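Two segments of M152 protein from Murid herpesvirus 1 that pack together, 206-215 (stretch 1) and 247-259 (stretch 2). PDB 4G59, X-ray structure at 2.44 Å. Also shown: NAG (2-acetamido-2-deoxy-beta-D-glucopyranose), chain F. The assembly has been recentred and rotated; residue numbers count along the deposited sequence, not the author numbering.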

ATOM      1  N   PRO B 206       5.543  15.920   3.875  1.00 33.07           N
ATOM      2  CA  PRO B 206       5.527  14.465   4.077  1.00 30.90           C
ATOM      3  C   PRO B 206       5.739  14.013   5.520  1.00 32.27           C
ATOM      4  O   PRO B 206       6.791  13.438   5.848  1.00 34.11           O
ATOM      5  CB  PRO B 206       6.699  13.977   3.209  1.00 29.17           C
ATOM      6  CG  PRO B 206       7.661  15.201   3.130  1.00 32.17           C
ATOM      7  CD  PRO B 206       6.717  16.379   3.092  1.00 32.36           C
ATOM      8  N   LEU B 207       4.742  14.201   6.368  1.00 29.17           N
ATOM      9  CA  LEU B 207       4.842  13.677   7.734  1.00 30.96           C
ATOM     10  C   LEU B 207       4.019  12.404   7.909  1.00 30.57           C
ATOM     11  O   LEU B 207       3.084  12.136   7.135  1.00 28.92           O
ATOM     12  CB  LEU B 207       4.427  14.738   8.759  1.00 28.43           C
ATOM     13  CG  LEU B 207       5.377  15.925   8.867  1.00 27.55           C
ATOM     14  CD1 LEU B 207       4.716  17.130   9.536  1.00 25.50           C
ATOM     15  CD2 LEU B 207       6.650  15.482   9.626  1.00 24.85           C
ATOM     16  N   ALA B 208       4.368  11.608   8.919  1.00 29.75           N
ATOM     17  CA  ALA B 208       3.588  10.402   9.204  1.00 30.49           C
ATOM     18  C   ALA B 208       2.310  10.746   9.953  1.00 25.86           C
ATOM     19  O   ALA B 208       2.196  10.505  11.142  1.00 31.45           O
ATOM     20  CB  ALA B 208       4.398   9.380   9.971  1.00 19.70           C
ATOM     21  N   TYR B 209       1.346  11.309   9.243  1.00 26.84           N
ATOM     22  CA  TYR B 209       0.103  11.713   9.864  1.00 31.60           C
ATOM     23  C   TYR B 209      -0.714  10.508  10.289  1.00 35.35           C
ATOM     24  O   TYR B 209      -0.635   9.428   9.699  1.00 34.44           O
ATOM     25  CB  TYR B 209      -0.734  12.547   8.895  1.00 30.30           C
ATOM     26  CG  TYR B 209      -0.038  13.770   8.338  1.00 27.33           C
ATOM     27  CD1 TYR B 209       0.020  14.958   9.055  1.00 30.02           C
ATOM     28  CD2 TYR B 209       0.526  13.744   7.071  1.00 26.21           C
ATOM     29  CE1 TYR B 209       0.646  16.091   8.518  1.00 29.50           C
ATOM     30  CE2 TYR B 209       1.148  14.853   6.532  1.00 26.70           C
ATOM     31  CZ  TYR B 209       1.214  16.013   7.255  1.00 30.85           C
ATOM     32  OH  TYR B 209       1.844  17.100   6.688  1.00 33.79           O
ATOM     33  N   ASN B 210      -1.499  10.704  11.339  1.00 34.52           N
ATOM     34  CA  ASN B 210      -2.415   9.682  11.799  1.00 31.62           C
ATOM     35  C   ASN B 210      -3.832  10.228  11.762  1.00 34.31           C
ATOM     36  O   ASN B 210      -4.123  11.269  12.352  1.00 36.50           O
ATOM     37  CB  ASN B 210      -2.056   9.235  13.217  1.00 39.58           C
ATOM     38  CG  ASN B 210      -2.981   8.154  13.739  1.00 51.87           C
ATOM     39  OD1 ASN B 210      -3.902   7.721  13.046  1.00 64.46           O
ATOM     40  ND2 ASN B 210      -2.741   7.712  14.968  1.00 52.36           N
ATOM     41  N   ILE B 211      -4.716   9.518  11.074  1.00 35.96           N
ATOM     42  CA  ILE B 211      -6.115   9.902  11.015  1.00 33.85           C
ATOM     43  C   ILE B 211      -6.949   8.816  11.712  1.00 37.34           C
ATOM     44  O   ILE B 211      -6.765   7.621  11.457  1.00 43.47           O
ATOM     45  CB  ILE B 211      -6.559  10.128   9.563  1.00 32.34           C
ATOM     46  CG1 ILE B 211      -8.021  10.526   9.487  1.00 29.83           C
ATOM     47  CG2 ILE B 211      -6.352   8.903   8.725  1.00 37.55           C
ATOM     48  CD1 ILE B 211      -8.344  11.254   8.167  1.00 37.72           C
ATOM     49  N   SER B 212      -7.832   9.233  12.612  1.00 34.35           N
ATOM     50  CA  SER B 212      -8.671   8.313  13.352  1.00 38.08           C
ATOM     51  C   SER B 212      -9.933   9.088  13.728  1.00 43.60           C
ATOM     52  O   SER B 212     -10.012  10.297  13.471  1.00 41.94           O
ATOM     53  CB  SER B 212      -7.939   7.799  14.593  1.00 40.69           C
ATOM     54  OG  SER B 212      -7.761   8.834  15.551  1.00 37.87           O
ATOM     55  N   LEU B 213     -10.923   8.404  14.302  1.00 42.39           N
ATOM     56  CA  LEU B 213     -12.182   9.057  14.681  1.00 43.51           C
ATOM     57  C   LEU B 213     -12.189   9.297  16.178  1.00 45.98           C
ATOM     58  O   LEU B 213     -11.665   8.483  16.933  1.00 45.98           O
ATOM     59  CB  LEU B 213     -13.381   8.187  14.300  1.00 47.56           C
ATOM     60  CG  LEU B 213     -14.680   8.887  13.919  1.00 49.21           C
ATOM     61  CD1 LEU B 213     -14.502   9.535  12.556  1.00 39.26           C
ATOM     62  CD2 LEU B 213     -15.858   7.898  13.916  1.00 46.73           C
ATOM     63  N   ALA B 214     -12.808  10.393  16.612  1.00 47.40           N
ATOM     64  CA  ALA B 214     -12.682  10.855  17.995  1.00 46.23           C
ATOM     65  C   ALA B 214     -13.146   9.839  19.029  1.00 50.89           C
ATOM     66  O   ALA B 214     -12.544   9.712  20.097  1.00 48.29           O
ATOM     67  CB  ALA B 214     -13.415  12.167  18.181  1.00 43.49           C
ATOM     68  N   ASN B 215     -14.224   9.124  18.723  1.00 48.71           N
ATOM     69  CA  ASN B 215     -14.786   8.195  19.696  1.00 50.64           C
ATOM     70  C   ASN B 215     -14.206   6.788  19.608  1.00 48.63           C
ATOM     71  O   ASN B 215     -14.649   5.895  20.324  1.00 50.82           O
ATOM     72  CB  ASN B 215     -16.324   8.173  19.619  1.00 52.51           C
ATOM     73  CG  ASN B 215     -16.846   7.404  18.415  1.00 56.98           C
ATOM     74  OD1 ASN B 215     -16.140   7.211  17.419  1.00 58.36           O
ATOM     75  ND2 ASN B 215     -18.094   6.958  18.500  1.00 56.22           N
ATOM     76  N   ASP B 247     -23.073  12.036  15.184  1.00 95.79           N
ATOM     77  CA  ASP B 247     -22.074  12.968  15.672  1.00 86.63           C
ATOM     78  C   ASP B 247     -20.724  12.266  15.769  1.00 78.64           C
ATOM     79  O   ASP B 247     -20.529  11.343  16.571  1.00 74.04           O
ATOM     80  CB  ASP B 247     -22.487  13.553  17.022  1.00 89.41           C
ATOM     81  CG  ASP B 247     -21.465  14.529  17.572  1.00 90.02           C
ATOM     82  OD1 ASP B 247     -20.823  15.246  16.769  1.00 81.56           O
ATOM     83  OD2 ASP B 247     -21.308  14.570  18.812  1.00 94.21           O
ATOM     84  N   PHE B 248     -19.799  12.711  14.929  1.00 66.54           N
ATOM     85  CA  PHE B 248     -18.474  12.122  14.847  1.00 62.69           C
ATOM     86  C   PHE B 248     -17.492  13.220  14.478  1.00 50.31           C
ATOM     87  O   PHE B 248     -17.876  14.266  13.943  1.00 48.52           O
ATOM     88  CB  PHE B 248     -18.450  11.045  13.762  1.00 50.66           C
ATOM     89  CG  PHE B 248     -18.802  11.566  12.401  1.00 52.11           C
ATOM     90  CD1 PHE B 248     -17.820  12.044  11.546  1.00 42.34           C
ATOM     91  CD2 PHE B 248     -20.118  11.589  11.978  1.00 55.50           C
ATOM     92  CE1 PHE B 248     -18.148  12.525  10.309  1.00 39.74           C
ATOM     93  CE2 PHE B 248     -20.443  12.066  10.739  1.00 43.01           C
ATOM     94  CZ  PHE B 248     -19.462  12.538   9.908  1.00 40.68           C
ATOM     95  N   ALA B 249     -16.218  12.986  14.751  1.00 42.31           N
ATOM     96  CA  ALA B 249     -15.202  13.885  14.228  1.00 43.82           C
ATOM     97  C   ALA B 249     -13.980  13.102  13.837  1.00 40.53           C
ATOM     98  O   ALA B 249     -13.571  12.166  14.538  1.00 40.95           O
ATOM     99  CB  ALA B 249     -14.849  14.977  15.231  1.00 44.13           C
ATOM    100  N   PHE B 250     -13.403  13.473  12.699  1.00 34.91           N
ATOM    101  CA  PHE B 250     -12.138  12.879  12.301  1.00 34.47           C
ATOM    102  C   PHE B 250     -11.047  13.644  13.014  1.00 35.35           C
ATOM    103  O   PHE B 250     -11.086  14.871  13.063  1.00 33.62           O
ATOM    104  CB  PHE B 250     -11.957  12.995  10.791  1.00 29.61           C
ATOM    105  CG  PHE B 250     -12.869  12.086  10.001  1.00 28.20           C
ATOM    106  CD1 PHE B 250     -12.464  10.814   9.668  1.00 27.25           C
ATOM    107  CD2 PHE B 250     -14.124  12.516   9.587  1.00 30.91           C
ATOM    108  CE1 PHE B 250     -13.291   9.969   8.937  1.00 33.78           C
ATOM    109  CE2 PHE B 250     -14.973  11.669   8.854  1.00 32.92           C
ATOM    110  CZ  PHE B 250     -14.554  10.397   8.529  1.00 31.54           C
ATOM    111  N   VAL B 251     -10.082  12.931  13.584  1.00 39.45           N
ATOM    112  CA  VAL B 251      -8.912  13.581  14.171  1.00 37.50           C
ATOM    113  C   VAL B 251      -7.692  13.234  13.339  1.00 34.20           C
ATOM    114  O   VAL B 251      -7.423  12.058  13.070  1.00 33.75           O
ATOM    115  CB  VAL B 251      -8.679  13.186  15.640  1.00 39.70           C
ATOM    116  CG1 VAL B 251      -7.473  13.940  16.207  1.00 38.00           C
ATOM    117  CG2 VAL B 251      -9.910  13.494  16.458  1.00 34.86           C
ATOM    118  N   ILE B 252      -6.980  14.278  12.915  1.00 35.43           N
ATOM    119  CA  ILE B 252      -5.783  14.133  12.109  1.00 32.81           C
ATOM    120  C   ILE B 252      -4.644  14.668  12.941  1.00 31.47           C
ATOM    121  O   ILE B 252      -4.662  15.830  13.342  1.00 34.81           O
ATOM    122  CB  ILE B 252      -5.893  14.960  10.834  1.00 29.43           C
ATOM    123  CG1 ILE B 252      -7.077  14.490   9.998  1.00 31.89           C
ATOM    124  CG2 ILE B 252      -4.646  14.818  10.020  1.00 26.73           C
ATOM    125  CD1 ILE B 252      -7.420  15.420   8.825  1.00 32.54           C
ATOM    126  N   SER B 253      -3.660  13.831  13.226  1.00 31.09           N
ATOM    127  CA  SER B 253      -2.586  14.253  14.102  1.00 34.17           C
ATOM    128  C   SER B 253      -1.208  14.135  13.453  1.00 34.55           C
ATOM    129  O   SER B 253      -0.940  13.220  12.680  1.00 34.19           O
ATOM    130  CB  SER B 253      -2.636  13.464  15.397  1.00 34.57           C
ATOM    131  OG  SER B 253      -2.144  12.172  15.173  1.00 45.06           O
ATOM    132  N   SER B 254      -0.343  15.089  13.777  1.00 37.59           N
ATOM    133  CA  SER B 254       0.973  15.207  13.166  1.00 31.97           C
ATOM    134  C   SER B 254       2.048  14.979  14.217  1.00 32.50           C
ATOM    135  O   SER B 254       1.894  15.387  15.370  1.00 32.53           O
ATOM    136  CB  SER B 254       1.129  16.605  12.582  1.00 32.81           C
ATOM    137  OG  SER B 254       2.488  16.876  12.298  1.00 33.29           O
ATOM    138  N   PRO B 255       3.136  14.305  13.831  1.00 34.52           N
ATOM    139  CA  PRO B 255       4.187  14.046  14.817  1.00 36.64           C
ATOM    140  C   PRO B 255       4.797  15.354  15.318  1.00 38.20           C
ATOM    141  O   PRO B 255       5.425  15.353  16.371  1.00 35.63           O
ATOM    142  CB  PRO B 255       5.243  13.248  14.024  1.00 30.85           C
ATOM    143  CG  PRO B 255       4.548  12.777  12.774  1.00 35.89           C
ATOM    144  CD  PRO B 255       3.410  13.698  12.509  1.00 30.57           C
ATOM    145  N   THR B 256       4.615  16.449  14.582  1.00 37.23           N
ATOM    146  CA  THR B 256       5.149  17.732  15.034  1.00 35.92           C
ATOM    147  C   THR B 256       4.318  18.364  16.147  1.00 36.38           C
ATOM    148  O   THR B 256       4.683  19.421  16.668  1.00 38.59           O
ATOM    149  CB  THR B 256       5.321  18.712  13.891  1.00 33.15           C
ATOM    150  OG1 THR B 256       4.040  18.986  13.318  1.00 35.06           O
ATOM    151  CG2 THR B 256       6.216  18.122  12.855  1.00 32.70           C
ATOM    152  N   GLY B 257       3.210  17.729  16.517  1.00 34.80           N
ATOM    153  CA  GLY B 257       2.544  18.097  17.756  1.00 36.61           C
ATOM    154  C   GLY B 257       1.232  18.840  17.654  1.00 39.24           C
ATOM    155  O   GLY B 257       0.603  19.144  18.664  1.00 49.29           O
ATOM    156  N   TRP B 258       0.811  19.137  16.437  1.00 37.34           N
ATOM    157  CA  TRP B 258      -0.508  19.687  16.228  1.00 31.02           C
ATOM    158  C   TRP B 258      -1.495  18.593  15.815  1.00 33.76           C
ATOM    159  O   TRP B 258      -1.083  17.544  15.316  1.00 36.10           O
ATOM    160  CB  TRP B 258      -0.444  20.788  15.177  1.00 37.04           C
ATOM    161  CG  TRP B 258      -0.049  20.326  13.800  1.00 33.45           C
ATOM    162  CD1 TRP B 258       1.203  20.364  13.246  1.00 33.08           C
ATOM    163  CD2 TRP B 258      -0.924  19.789  12.788  1.00 31.75           C
ATOM    164  NE1 TRP B 258       1.154  19.883  11.958  1.00 32.41           N
ATOM    165  CE2 TRP B 258      -0.136  19.529  11.651  1.00 31.15           C
ATOM    166  CE3 TRP B 258      -2.296  19.514  12.740  1.00 31.74           C
ATOM    167  CZ2 TRP B 258      -0.675  18.992  10.473  1.00 29.72           C
ATOM    168  CZ3 TRP B 258      -2.834  18.981  11.568  1.00 30.60           C
ATOM    169  CH2 TRP B 258      -2.025  18.729  10.451  1.00 30.13           C
ATOM    170  N   TYR B 259      -2.793  18.823  16.041  1.00 32.40           N
ATOM    171  CA  TYR B 259      -3.815  17.962  15.462  1.00 31.50           C
ATOM    172  C   TYR B 259      -5.014  18.791  15.070  1.00 36.93           C
ATOM    173  O   TYR B 259      -5.242  19.861  15.645  1.00 38.24           O
ATOM    174  CB  TYR B 259      -4.202  16.818  16.398  1.00 37.86           C
ATOM    175  CG  TYR B 259      -4.878  17.220  17.684  1.00 40.79           C
ATOM    176  CD1 TYR B 259      -6.265  17.277  17.777  1.00 42.23           C
ATOM    177  CD2 TYR B 259      -4.132  17.508  18.821  1.00 40.92           C
ATOM    178  CE1 TYR B 259      -6.890  17.623  18.967  1.00 47.16           C
ATOM    179  CE2 TYR B 259      -4.749  17.860  20.011  1.00 45.38           C
ATOM    180  CZ  TYR B 259      -6.124  17.916  20.077  1.00 50.50           C
ATOM    181  OH  TYR B 259      -6.724  18.267  21.262  1.00 65.70           O
TER
HETATM  182  C1  NAG F 402      -2.380   6.464  15.469  1.00 80.95           C
HETATM  183  C2  NAG F 402      -1.142   6.754  16.308  1.00 78.97           C
HETATM  184  C3  NAG F 402      -0.662   5.461  16.948  1.00 81.67           C
HETATM  185  C4  NAG F 402      -1.809   4.900  17.768  1.00 80.23           C
HETATM  186  C5  NAG F 402      -2.989   4.667  16.834  1.00 81.30           C
HETATM  187  C6  NAG F 402      -4.160   4.035  17.576  1.00 80.74           C
HETATM  188  C7  NAG F 402       0.336   8.570  15.678  1.00 79.86           C
HETATM  189  C8  NAG F 402       1.422   9.051  14.761  1.00 71.35           C
HETATM  190  N2  NAG F 402      -0.097   7.327  15.484  1.00 74.92           N
HETATM  191  O3  NAG F 402       0.442   5.721  17.783  1.00 78.10           O
HETATM  192  O4  NAG F 402      -1.422   3.682  18.361  1.00 77.79           O
HETATM  193  O5  NAG F 402      -3.382   5.912  16.300  1.00 87.50           O
HETATM  194  O6  NAG F 402      -5.245   3.872  16.689  1.00 91.72           O
HETATM  195  O7  NAG F 402      -0.112   9.307  16.555  1.00 71.87           O
HETATM  196  O   HOH W   1     -15.991  10.336  16.607  1.00 47.79           O

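Two segments of the M152 chain pack together: strand 210-213 pairs antiparallel with a strand in the second stretch that ends at Ser-253, their N-to-C directions 158° apart, and together the stretches bury 786 Å² between them. Backbone hydrogen bonds set the register. Asn-210 and Ser-253 bond reciprocally, Asn-210 N to Ser-253 O at 2.9 Å and Ser-253 N to Asn-210 O at 2.7 Å; Ser-212 and Val-251 repeat the pattern, with Ser-212 N to Val-251 O at 2.9 Å and Val-251 N to Ser-212 O at 2.6 Å. A fifth bond, Ala-214 N to Ala-249 O (2.8 Å), extends the ladder past the first strand. Between these rungs lie the non-hydrogen-bonded pairs Ile-211/Ile-252 and Leu-213/Phe-250, where the backbones draw closer and CA-H...O contacts form, as from Ile-211 CA to Val-251 O (3.3 Å).

The alternation sorts the side chains. Ile-211, Leu-213, Phe-250 and Ile-252 share a buried apolar face: Ile-211 CD1 meets Ile-252 CG1 at 3.9 Å, and Leu-213 CD1 sits over one face of the Phe-250 ring, 3.8 Å from its centroid and 12° off the normal, a CH-π contact. The other face carries Asn-210, Ser-212, Val-251 and Ser-253. Here Asn-210 is glycosylated, its ND2 bonded covalently to NAG C1 (1.4 Å), while its CB lies 3.5 Å from Ser-253 OG.

After Ser-253 the chain makes a type I turn from Ser-254 to Gly-257, closed by the hydrogen bond Gly-257 N to Ser-254 O (2.9 Å). Leu-207 CB rests 4.0 Å from Pro-255 CD in this turn; just past it, Tyr-209 CE1 approaches Trp-258 CZ2 at 3.7 Å, with Trp-258 CZ2 near the edge of the tyrosine ring. Within the turn, Ser-254 OG donates to Thr-256 OG1 (2.8 Å). At the far end, water 1 bridges the stretches, accepting from Asn-215 N (3.0 Å) and Ala-249 N (3.2 Å).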